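Local coordinates for protein FAD synthase (Thermoplasma volcanium GSS1, PDB 3GLV) that probably transfers the AMP portion of ATP to flavin mononucleotide, making the coenzyme FAD and releasing diphosphate, at residues Y21-E24 against S25-G29; T41-N45 against G46-I50; D94-F97 against D98-E101. All coordinates share one frame; numbering follows the deposited sequence.

Contact 1 (Y21-E24 against S25-G29)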
# COMPACT_ATOMS: atom_id res chain seq x y z
N TYR A 21 10.03 -6.31 -2.99
CA TYR A 21 9.83 -7.21 -4.12
C TYR A 21 9.19 -6.51 -5.29
O TYR A 21 9.69 -6.57 -6.36
CB TYR A 21 9.03 -8.44 -3.70
CG TYR A 21 8.61 -9.40 -4.80
CD1 TYR A 21 9.52 -10.05 -5.58
CD2 TYR A 21 7.30 -9.67 -5.01
CE1 TYR A 21 9.12 -10.92 -6.53
CE2 TYR A 21 6.89 -10.53 -5.96
CZ TYR A 21 7.80 -11.15 -6.72
OH TYR A 21 7.35 -11.99 -7.65
N LEU A 22 8.08 -5.84 -5.05
CA LEU A 22 7.36 -5.14 -6.08
C LEU A 22 8.17 -3.97 -6.68
O LEU A 22 8.31 -3.88 -7.85
CB LEU A 22 6.01 -4.68 -5.57
CG LEU A 22 5.05 -5.79 -5.13
CD1 LEU A 22 3.69 -5.26 -4.74
CD2 LEU A 22 4.92 -6.80 -6.23
N LYS A 23 8.73 -3.11 -5.85
CA LYS A 23 9.50 -1.97 -6.30
C LYS A 23 10.69 -2.36 -7.13
O LYS A 23 10.97 -1.72 -8.17
CB LYS A 23 9.90 -1.09 -5.14
CG LYS A 23 10.68 0.11 -5.54
CD LYS A 23 10.96 1.09 -4.33
CE LYS A 23 9.68 1.77 -3.80
NZ LYS A 23 10.11 2.83 -2.85
N GLU A 24 11.40 -3.41 -6.70
CA GLU A 24 12.59 -3.82 -7.46
C GLU A 24 12.13 -4.49 -8.77
O GLU A 24 12.78 -4.33 -9.77
CB GLU A 24 13.48 -4.74 -6.65
CG GLU A 24 14.13 -4.08 -5.44
CD GLU A 24 14.95 -2.86 -5.80
OE1 GLU A 24 16.00 -3.01 -6.43
OE2 GLU A 24 14.55 -1.75 -5.45
N SER A 25 10.97 -5.18 -8.76
CA SER A 25 10.49 -5.78 -9.96
C SER A 25 10.17 -4.69 -10.97
O SER A 25 10.51 -4.82 -12.13
CB SER A 25 9.28 -6.69 -9.72
OG SER A 25 9.61 -7.77 -8.85
N LYS A 26 9.52 -3.60 -10.52
CA LYS A 26 9.13 -2.50 -11.42
C LYS A 26 10.35 -1.88 -12.07
O LYS A 26 10.35 -1.55 -13.26
CB LYS A 26 8.32 -1.47 -10.68
CG LYS A 26 7.96 -0.20 -11.49
CD LYS A 26 7.16 -0.48 -12.75
CE LYS A 26 6.69 0.83 -13.41
NZ LYS A 26 5.32 1.19 -13.09
N LYS A 27 11.44 -1.80 -11.32
CA LYS A 27 12.67 -1.19 -11.82
C LYS A 27 13.17 -1.92 -13.07
O LYS A 27 13.98 -1.34 -13.80
CB LYS A 27 13.79 -1.21 -10.78
CG LYS A 27 13.60 -0.18 -9.70
CD LYS A 27 14.73 -0.21 -8.71
CE LYS A 27 14.50 0.84 -7.65
NZ LYS A 27 15.37 0.60 -6.45
N LEU A 28 12.76 -3.17 -13.28
CA LEU A 28 13.36 -3.95 -14.36
C LEU A 28 12.65 -3.72 -15.71
O LEU A 28 13.10 -4.20 -16.75
CB LEU A 28 13.39 -5.45 -14.01
CG LEU A 28 14.20 -6.02 -12.84
CD1 LEU A 28 13.69 -7.44 -12.49
CD2 LEU A 28 15.72 -6.00 -13.07
N GLY A 29 11.53 -3.00 -15.71
CA GLY A 29 10.81 -2.79 -16.95
C GLY A 29 9.95 -1.55 -16.92
O GLY A 29 10.27 -0.57 -16.24
O HOH W 1 17.58 -1.07 -6.71

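Contact 2 (T41-N45 against G46-I50)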
# COMPACT_ATOMS: atom_id res chain seq x y z
N THR A 41 -5.95 -21.43 -3.79
CA THR A 41 -4.53 -21.66 -4.00
C THR A 41 -3.72 -21.42 -2.72
O THR A 41 -2.98 -22.31 -2.28
CB THR A 41 -3.99 -20.67 -5.10
OG1 THR A 41 -4.85 -20.78 -6.24
CG2 THR A 41 -2.54 -20.99 -5.48
N ALA A 42 -3.87 -20.25 -2.11
CA ALA A 42 -3.17 -19.99 -0.85
C ALA A 42 -3.47 -21.07 0.21
O ALA A 42 -2.56 -21.63 0.85
CB ALA A 42 -3.48 -18.55 -0.29
N ARG A 43 -4.75 -21.36 0.40
CA ARG A 43 -5.14 -22.42 1.34
C ARG A 43 -4.46 -23.74 1.02
O ARG A 43 -3.96 -24.43 1.92
CB ARG A 43 -6.65 -22.67 1.27
CG ARG A 43 -7.49 -21.68 1.95
CD ARG A 43 -8.79 -22.33 2.39
NE ARG A 43 -9.41 -21.33 3.19
CZ ARG A 43 -9.68 -21.40 4.48
NH1 ARG A 43 -9.55 -22.50 5.22
NH2 ARG A 43 -10.14 -20.30 5.01
N ASN A 44 -4.48 -24.11 -0.27
CA ASN A 44 -3.93 -25.41 -0.69
C ASN A 44 -2.45 -25.46 -0.50
O ASN A 44 -1.91 -26.54 -0.35
CB ASN A 44 -4.23 -25.71 -2.14
CG ASN A 44 -5.69 -25.98 -2.38
OD1 ASN A 44 -6.10 -26.19 -3.52
ND2 ASN A 44 -6.50 -25.96 -1.32
N ASN A 45 -1.80 -24.31 -0.52
CA ASN A 45 -0.37 -24.24 -0.22
C ASN A 45 -0.14 -24.00 1.27
O ASN A 45 0.95 -23.56 1.68
CB ASN A 45 0.31 -23.17 -1.08
CG ASN A 45 0.13 -23.42 -2.58
OD1 ASN A 45 -0.13 -24.55 -3.02
ND2 ASN A 45 0.25 -22.35 -3.38
N GLY A 46 -1.14 -24.30 2.10
CA GLY A 46 -1.00 -24.20 3.54
C GLY A 46 -0.73 -22.80 4.09
O GLY A 46 -0.04 -22.66 5.08
N LYS A 47 -1.25 -21.76 3.46
CA LYS A 47 -1.20 -20.45 4.07
C LYS A 47 -2.57 -19.82 3.96
O LYS A 47 -2.87 -19.17 2.96
CB LYS A 47 -0.14 -19.57 3.40
CG LYS A 47 1.07 -20.37 2.85
CD LYS A 47 2.19 -19.43 2.36
CE LYS A 47 1.84 -18.71 1.06
NZ LYS A 47 2.48 -17.33 1.04
N ILE A 48 -3.40 -20.01 4.98
CA ILE A 48 -4.73 -19.44 5.02
C ILE A 48 -4.59 -17.91 5.13
O ILE A 48 -4.01 -17.42 6.08
CB ILE A 48 -5.52 -20.01 6.21
CG1 ILE A 48 -5.85 -21.50 5.95
CG2 ILE A 48 -6.80 -19.21 6.48
CD1 ILE A 48 -6.48 -22.27 7.16
N PRO A 49 -5.09 -17.15 4.15
CA PRO A 49 -4.98 -15.69 4.36
C PRO A 49 -6.19 -15.12 5.14
O PRO A 49 -7.30 -15.63 4.99
CB PRO A 49 -4.93 -15.12 2.96
CG PRO A 49 -5.51 -16.25 2.06
CD PRO A 49 -5.52 -17.51 2.80
N ILE A 50 -5.98 -14.09 5.94
CA ILE A 50 -7.04 -13.48 6.73
C ILE A 50 -7.92 -12.49 5.91
O ILE A 50 -9.10 -12.24 6.22
CB ILE A 50 -6.35 -12.79 7.98
CG1 ILE A 50 -7.34 -12.59 9.10
CG2 ILE A 50 -5.64 -11.53 7.61
CD1 ILE A 50 -6.68 -12.04 10.34

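Contact 3 (D94-F97 against D98-E101)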
# COMPACT_ATOMS: atom_id res chain seq x y z
N ASP A 94 15.36 -16.02 -2.22
CA ASP A 94 15.43 -17.34 -1.63
C ASP A 94 15.02 -18.47 -2.62
O ASP A 94 15.27 -19.66 -2.35
CB ASP A 94 14.51 -17.34 -0.38
CG ASP A 94 13.09 -16.70 -0.66
OD1 ASP A 94 12.97 -15.52 -1.15
OD2 ASP A 94 12.08 -17.39 -0.36
N GLN A 95 14.44 -18.12 -3.78
CA GLN A 95 13.71 -19.09 -4.60
C GLN A 95 14.48 -19.70 -5.79
O GLN A 95 13.97 -19.75 -6.90
CB GLN A 95 12.41 -18.47 -5.10
CG GLN A 95 11.48 -17.94 -4.03
CD GLN A 95 10.13 -17.61 -4.66
OE1 GLN A 95 9.74 -16.44 -4.79
NE2 GLN A 95 9.45 -18.65 -5.13
N LYS A 96 15.68 -20.20 -5.56
CA LYS A 96 16.49 -20.75 -6.66
C LYS A 96 15.91 -22.05 -7.19
O LYS A 96 16.12 -22.41 -8.36
CB LYS A 96 17.93 -20.99 -6.22
CG LYS A 96 18.72 -19.71 -6.02
CD LYS A 96 19.70 -19.83 -4.86
CE LYS A 96 19.04 -19.44 -3.52
NZ LYS A 96 19.22 -17.97 -3.11
N PHE A 97 15.17 -22.76 -6.33
CA PHE A 97 14.58 -24.01 -6.72
C PHE A 97 13.42 -23.72 -7.66
O PHE A 97 13.38 -24.29 -8.74
CB PHE A 97 14.11 -24.83 -5.50
CG PHE A 97 13.35 -26.08 -5.86
CD1 PHE A 97 14.03 -27.24 -6.22
CD2 PHE A 97 11.95 -26.08 -5.88
CE1 PHE A 97 13.33 -28.40 -6.58
CE2 PHE A 97 11.24 -27.24 -6.23
CZ PHE A 97 11.93 -28.39 -6.58
N ASP A 98 12.51 -22.84 -7.25
CA ASP A 98 11.42 -22.46 -8.13
C ASP A 98 11.97 -21.87 -9.45
O ASP A 98 11.39 -22.09 -10.51
CB ASP A 98 10.50 -21.43 -7.46
CG ASP A 98 9.82 -21.98 -6.24
OD1 ASP A 98 9.61 -23.21 -6.20
OD2 ASP A 98 9.51 -21.21 -5.32
N GLU A 99 13.11 -21.18 -9.36
CA GLU A 99 13.73 -20.58 -10.54
C GLU A 99 14.12 -21.64 -11.57
O GLU A 99 13.77 -21.51 -12.73
CB GLU A 99 14.93 -19.70 -10.16
CG GLU A 99 15.82 -19.25 -11.32
CD GLU A 99 16.90 -18.28 -10.83
OE1 GLU A 99 17.53 -18.51 -9.80
OE2 GLU A 99 17.11 -17.24 -11.47
N ALA A 100 14.84 -22.67 -11.11
CA ALA A 100 15.28 -23.76 -11.97
C ALA A 100 14.08 -24.50 -12.58
O ALA A 100 14.07 -24.83 -13.76
CB ALA A 100 16.17 -24.72 -11.19
N GLU A 101 13.07 -24.75 -11.77
CA GLU A 101 11.87 -25.47 -12.23
C GLU A 101 11.13 -24.68 -13.31
O GLU A 101 10.70 -25.24 -14.29
CB GLU A 101 10.93 -25.63 -11.05
CG GLU A 101 9.91 -26.72 -11.14
CD GLU A 101 9.61 -27.28 -9.73
OE1 GLU A 101 9.58 -26.49 -8.75
OE2 GLU A 101 9.44 -28.51 -9.59

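Contact 1 (Y21-E24 against S25-G29)
Glu24 and Lys27 form a salt bridge three residues apart near the end of helix 16-26, their side chains running side by side. Lys27 NZ lies 2.7 Å from Glu24 OE2 and meets the syn lone pair of that oxygen. The bend of the glutamate chain at chi2 (-57°) turns the carboxylate across the helix surface toward Lys27, while the lysine runs extended beyond CG. A water donates to Glu24 OE1 and accepts from Lys27 NZ at 2.8 Å, so both carboxylate oxygens are engaged. Long, flexible chains of opposite charge suit such a spacing.

The backbone bonds beneath them are helical: Lys26 N donates to Leu22 O at 2.9 Å, and Lys27 N reaches Lys23 O at 3.2 Å, with a weak second bond to Glu24 O. A type I turn from Lys26 to Gly29 follows. The helix is the crossover of a beta-alpha-beta unit between strands 4-9 and 31-36, and Leu22, an apolar residue on its buried side, packs on Ala7 and Val34 of these strands.

Ser25 serves one carbonyl twice, its short hydroxyl able to reach one turn back. Its N donates to Tyr21 O at 3.1 Å and its OG, set beside the backbone N (chi1 -61°), at 2.8 Å, although the hydroxyl position is less certain. With the same reservation, OG lies over the rim of one face of the Tyr21 ring, whose OH bonds to Thr90 O and Thr8 N. Farther round the helix, Lys26 pairs with Asp67 and Lys23 with Glu62 of the second subunit.

Contact 2 (T41-N45 against G46-I50)
Gly46 takes a positive phi of 62° just after helix 39-44 and is the C-prime residue of a Schellman motif. Two backbone bonds define it: Lys47 N donates to Ala42 O at 2.9 Å, and Gly46 N to Arg43 O at 2.8 Å. The first is fairly straight (165°); in the second the donor sits well above the carbonyl plane. Glycine suits the place, since a residue with a CB is disfavoured at positive phi, and here the CB would run into Asn45 O.

Beyond the turn, the chain comes back past the helix end. Ile48 crosses Arg43 on a slant and covers one face of its guanidinium, with CD1 3.6 Å from Arg43 NH1 and CG2 3.8 Å from Arg43 NH2. The chain of Arg43, extended from CG to NE, carries the flat cation out over both branches of the isoleucine at the surface. Ala42, small enough to let the loop come close, places CB 3.8 Å from Pro49 CD. The Lys47 chain bends off past Val10, and its NZ forms a salt bridge with a bound sulfate, outside the two segments, that probably comes from the crystallisation liquor.

The motif thus turns helix 39-44 into the loop that leads to helix 53-60. Ala42 and Lys47 both touch Val10, just past strand 4-9 and inferred to bind ATP, while Ile50 N bonds to Asp12 OD2 in the loop that follows strand 4-9.

Contact 3 (D94-F97 against D98-E101)
Gln95, at the N-cap position of helix 96-109, starts the run of helical bonds by accepting Glu99 N on its carbonyl O at 3.0 Å, and Lys96 O to Ala100 N and Phe97 O to Glu101 N continue it.

The side chain of Gln95 then meets that of Asp98. Its NE2 donates to Asp98 OD2 at 2.6 Å, a bent bond (144°) in which the oxygen lies in the plane of the amide and offers its anti lone pair. Amide and carboxylate stand almost perpendicular. Because Gln95 OE1 accepts from Gly92 N, the amide is gripped at both ends and its rotation is fixed. With an alanine in place of Asp98 this acceptor is gone, and the Gln95 amide, left with its bond to Gly92 N, is likely to turn more freely.

Phe97 has CG anti to its N (chi1 174°), which swings the ring along the helix toward Glu101. Glu101 OE1 comes within 3.1 Å of Phe97 CE2, approaching obliquely, with ring and carboxylate planes 80° apart. Lys96 and Glu99 merely graze, Lys96 CG lying 4.1 Å from Glu99 OE1, because their charged ends go elsewhere: the lysine NZ bonds to Tyr93 O and makes a cation-pi contact with that ring, while the glutamate pairs with Arg117 of strand 114-117.

Acidic residues suit the first turn of a helix, where the dipole would probably favour negative charge, and here Asp98 also holds the side chain of Gln95, the residue after Asp94, which is inferred to bind ATP.

In the fold
From the N terminus the three contacts follow in series; each closes only a short local turn, and none nests within or crosses another. Contact 1 lies at the end of helix 16-26, in the beta-alpha-beta unit of strands 4-9 and 31-36. Contact 2 ends helix 39-44 and starts the loop to helix 53-60, with its centre about 25 Å from that of contact 1, across the centre of the chain. Contact 3 opens helix 96-109, which joins strands 88-91 and 114-117. Strands 4-9 and 88-91 are neighbours in the five-stranded parallel sheet, so contacts 1 and 3 belong to adjoining units of this Rossmann-like nucleotidyltransferase fold; their nearest atoms are about 6 Å apart.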